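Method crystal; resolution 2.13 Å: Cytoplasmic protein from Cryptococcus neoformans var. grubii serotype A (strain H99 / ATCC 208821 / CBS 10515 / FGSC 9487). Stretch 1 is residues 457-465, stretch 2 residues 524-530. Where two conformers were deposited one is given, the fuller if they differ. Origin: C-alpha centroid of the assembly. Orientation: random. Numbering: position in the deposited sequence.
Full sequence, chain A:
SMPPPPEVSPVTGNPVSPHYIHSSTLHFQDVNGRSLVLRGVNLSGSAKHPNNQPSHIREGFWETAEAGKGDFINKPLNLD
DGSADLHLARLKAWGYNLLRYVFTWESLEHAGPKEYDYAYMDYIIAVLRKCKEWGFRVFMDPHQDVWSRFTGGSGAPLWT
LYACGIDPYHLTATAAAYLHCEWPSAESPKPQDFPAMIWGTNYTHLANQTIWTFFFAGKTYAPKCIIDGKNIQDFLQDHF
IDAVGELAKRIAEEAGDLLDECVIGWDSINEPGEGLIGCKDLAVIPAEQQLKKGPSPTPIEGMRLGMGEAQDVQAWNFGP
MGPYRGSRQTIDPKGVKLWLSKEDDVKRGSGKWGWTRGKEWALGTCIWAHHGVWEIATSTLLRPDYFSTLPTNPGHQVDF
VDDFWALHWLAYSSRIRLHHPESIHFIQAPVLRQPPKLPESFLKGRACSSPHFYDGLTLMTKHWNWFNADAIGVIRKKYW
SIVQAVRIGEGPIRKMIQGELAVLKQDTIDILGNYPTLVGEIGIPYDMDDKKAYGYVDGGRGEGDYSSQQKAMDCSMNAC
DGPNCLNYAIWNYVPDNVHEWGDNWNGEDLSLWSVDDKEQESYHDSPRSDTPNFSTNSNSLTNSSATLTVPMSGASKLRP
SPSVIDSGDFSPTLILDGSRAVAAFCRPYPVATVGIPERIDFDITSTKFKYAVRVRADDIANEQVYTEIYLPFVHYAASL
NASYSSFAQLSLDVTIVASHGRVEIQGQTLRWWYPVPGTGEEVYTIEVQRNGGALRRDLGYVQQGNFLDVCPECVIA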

# COMPACT_ATOMS: atom_id res chain seq x y z
N LEU A 457 -3.31 -5.78 14.72
CA LEU A 457 -2.77 -6.06 16.05
C LEU A 457 -1.28 -6.39 15.96
O LEU A 457 -0.47 -5.90 16.76
N THR A 458 -0.91 -7.26 15.03
CA THR A 458 0.49 -7.64 14.88
C THR A 458 1.33 -6.45 14.44
O THR A 458 2.42 -6.20 14.98
N LEU A 459 0.83 -5.69 13.46
CA LEU A 459 1.56 -4.53 12.96
C LEU A 459 1.83 -3.52 14.06
O LEU A 459 2.96 -3.04 14.22
N MET A 460 0.81 -3.18 14.85
CA MET A 460 0.97 -2.10 15.82
C MET A 460 1.77 -2.52 17.04
O MET A 460 2.53 -1.72 17.60
N THR A 461 1.60 -3.76 17.51
CA THR A 461 2.28 -4.22 18.71
C THR A 461 3.64 -4.83 18.41
O THR A 461 4.40 -5.11 19.35
N LYS A 462 3.96 -5.05 17.13
CA LYS A 462 5.19 -5.73 16.71
C LYS A 462 5.43 -7.00 17.56
O LYS A 462 6.51 -7.25 18.06
N HIS A 463 4.36 -7.78 17.69
CA HIS A 463 4.37 -9.02 18.45
C HIS A 463 3.34 -9.94 17.81
O HIS A 463 2.25 -9.50 17.43
N TRP A 464 3.69 -11.21 17.67
CA TRP A 464 2.73 -12.23 17.26
C TRP A 464 2.03 -12.68 18.53
O TRP A 464 2.60 -13.43 19.33
N ASN A 465 0.80 -12.21 18.74
CA ASN A 465 0.07 -12.48 19.97
C ASN A 465 -0.64 -13.83 19.93
O ASN A 465 -1.02 -14.32 18.87
N ILE A 524 3.78 -8.18 7.46
CA ILE A 524 3.98 -8.25 8.91
C ILE A 524 5.30 -7.61 9.27
O ILE A 524 6.21 -7.50 8.43
N PRO A 525 5.45 -7.19 10.53
CA PRO A 525 6.73 -6.60 10.98
C PRO A 525 7.74 -7.65 11.41
O PRO A 525 7.43 -8.58 12.16
N TYR A 526 8.98 -7.48 10.95
CA TYR A 526 10.05 -8.40 11.28
C TYR A 526 10.84 -7.98 12.52
O TYR A 526 11.53 -8.82 13.12
N ASP A 527 10.73 -6.72 12.93
CA ASP A 527 11.42 -6.23 14.13
C ASP A 527 10.65 -6.53 15.40
O ASP A 527 10.60 -5.70 16.32
N MET A 528 10.05 -7.72 15.49
CA MET A 528 9.28 -8.10 16.66
C MET A 528 10.16 -8.31 17.88
O MET A 528 11.35 -8.63 17.76
N ASP A 529 9.56 -8.15 19.06
CA ASP A 529 10.18 -8.58 20.32
C ASP A 529 11.49 -7.83 20.58
O ASP A 529 12.49 -8.42 21.01
N ASP A 530 11.47 -6.52 20.34
CA ASP A 530 12.65 -5.69 20.54
C ASP A 530 13.83 -6.22 19.74
O ASP A 530 14.98 -6.14 20.17

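Lys 462 has the most surface covered by the other stretch, 87 Å², where the helix through Thr 461 ends and positive phi (45°) turns the chain. Its CA-to-CB bond points sideways, so reach comes from the torsions: chi1 is m (-58°) and chi2 to chi4 are all t, an extended chain that carries NZ to 3.1 Å from OD2 of Asp 527, a salt bridge with a hydrogen bond. Asp 527 also starts sideways, and its p rotamer (55°) brings the carboxylate nearer to stretch 1. CG of Lys 462 passes 4.3 Å from CB of Pro 525.

Pro 525 points toward the helix. Its CG lies 3.5 Å from the backbone O of Thr 458, and its CD lies 4.3 Å from CD1 of Leu 459, whose t chi1 (-168°) swings a sideways side chain inward. Thr 458, m, points toward stretch 2 and places CG2 3.7 Å from CE of Met 528. The m, t, t chain of Met 528 is extended, so CE also reaches CB of Trp 464 at 4.3 Å.

Asp 529 N donates a weak hydrogen bond to Lys 462 O (3.3 Å, 150°). Asp 529 OD1 approaches His 463 ND1 to 2.9 Å, while water 1 accepts from Trp 464 N (3.0 Å) and donates to Asp 529 OD2 (2.9 Å), bridging the stretches.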

# COMPACT_ATOMS: atom_id res chain seq x y z
CB LEU A 457 -3.54 -7.21 16.70
CG LEU A 457 -2.96 -7.65 18.05
CD1 LEU A 457 -3.14 -6.53 19.08
CD2 LEU A 457 -3.59 -8.93 18.56
CB THR A 458 0.61 -8.79 13.88
OG1 THR A 458 -0.19 -9.89 14.34
CG2 THR A 458 2.04 -9.23 13.74
CB LEU A 459 0.77 -3.89 11.82
CG LEU A 459 1.45 -2.84 10.95
CD1 LEU A 459 2.61 -3.44 10.21
CD2 LEU A 459 0.42 -2.25 9.99
CB MET A 460 -0.39 -1.56 16.25
CG MET A 460 -1.30 -1.17 15.10
SD MET A 460 -0.64 0.18 14.07
CE MET A 460 -0.54 1.48 15.26
CB THR A 461 1.43 -5.24 19.46
OG1 THR A 461 1.27 -6.41 18.65
CG2 THR A 461 0.06 -4.66 19.77
CB LYS A 462 6.39 -4.77 16.77
CG LYS A 462 6.13 -3.54 15.88
CD LYS A 462 7.30 -2.61 15.82
CE LYS A 462 7.16 -1.66 14.63
NZ LYS A 462 8.23 -0.64 14.62
CB HIS A 463 4.03 -8.77 19.92
CG HIS A 463 4.25 -9.95 20.81
ND1 HIS A 463 5.39 -10.10 21.57
CD2 HIS A 463 3.48 -11.03 21.07
CE1 HIS A 463 5.31 -11.24 22.25
NE2 HIS A 463 4.16 -11.81 21.96
CB TRP A 464 3.40 -13.40 16.56
CG TRP A 464 2.43 -14.48 16.21
CD1 TRP A 464 2.46 -15.77 16.63
CD2 TRP A 464 1.26 -14.35 15.38
NE1 TRP A 464 1.40 -16.47 16.10
CE2 TRP A 464 0.64 -15.62 15.33
CE3 TRP A 464 0.68 -13.29 14.68
CZ2 TRP A 464 -0.51 -15.87 14.60
CZ3 TRP A 464 -0.47 -13.53 13.95
CH2 TRP A 464 -1.06 -14.81 13.92
CB ASN A 465 -0.94 -11.38 20.22
CG ASN A 465 -0.28 -10.03 20.36
OD1 ASN A 465 -0.30 -9.19 19.45
ND2 ASN A 465 0.33 -9.82 21.51
CB ILE A 524 3.95 -9.70 9.44
CG1 ILE A 524 5.02 -10.55 8.75
CG2 ILE A 524 2.58 -10.35 9.22
CD1 ILE A 524 6.28 -10.79 9.57
CB PRO A 525 6.32 -5.72 12.16
CG PRO A 525 5.12 -6.47 12.75
CD PRO A 525 4.39 -7.07 11.55
CB TYR A 526 11.01 -8.55 10.09
CG TYR A 526 10.48 -9.48 9.03
CD1 TYR A 526 10.68 -10.84 9.11
CD2 TYR A 526 9.74 -9.00 7.96
CE1 TYR A 526 10.19 -11.71 8.15
CE2 TYR A 526 9.23 -9.87 6.99
CZ TYR A 526 9.47 -11.22 7.10
OH TYR A 526 9.01 -12.07 6.15
CB ASP A 527 11.71 -4.74 14.00
CG ASP A 527 10.46 -3.90 13.72
OD1 ASP A 527 9.50 -4.42 13.09
OD2 ASP A 527 10.44 -2.71 14.10
CB MET A 528 8.53 -9.40 16.41
CG MET A 528 7.59 -9.37 15.27
SD MET A 528 6.83 -10.98 15.14
CE MET A 528 5.48 -10.58 14.02
CB ASP A 529 10.42 -10.09 20.31
CG ASP A 529 9.13 -10.88 20.13
OD1 ASP A 529 8.17 -10.60 20.87
OD2 ASP A 529 9.08 -11.77 19.24
CB ASP A 530 13.00 -5.58 22.02
CG ASP A 530 11.87 -4.98 22.85
OD1 ASP A 530 11.20 -4.04 22.36
OD2 ASP A 530 11.64 -5.46 23.98
O HOH W 1 6.24 -12.24 18.92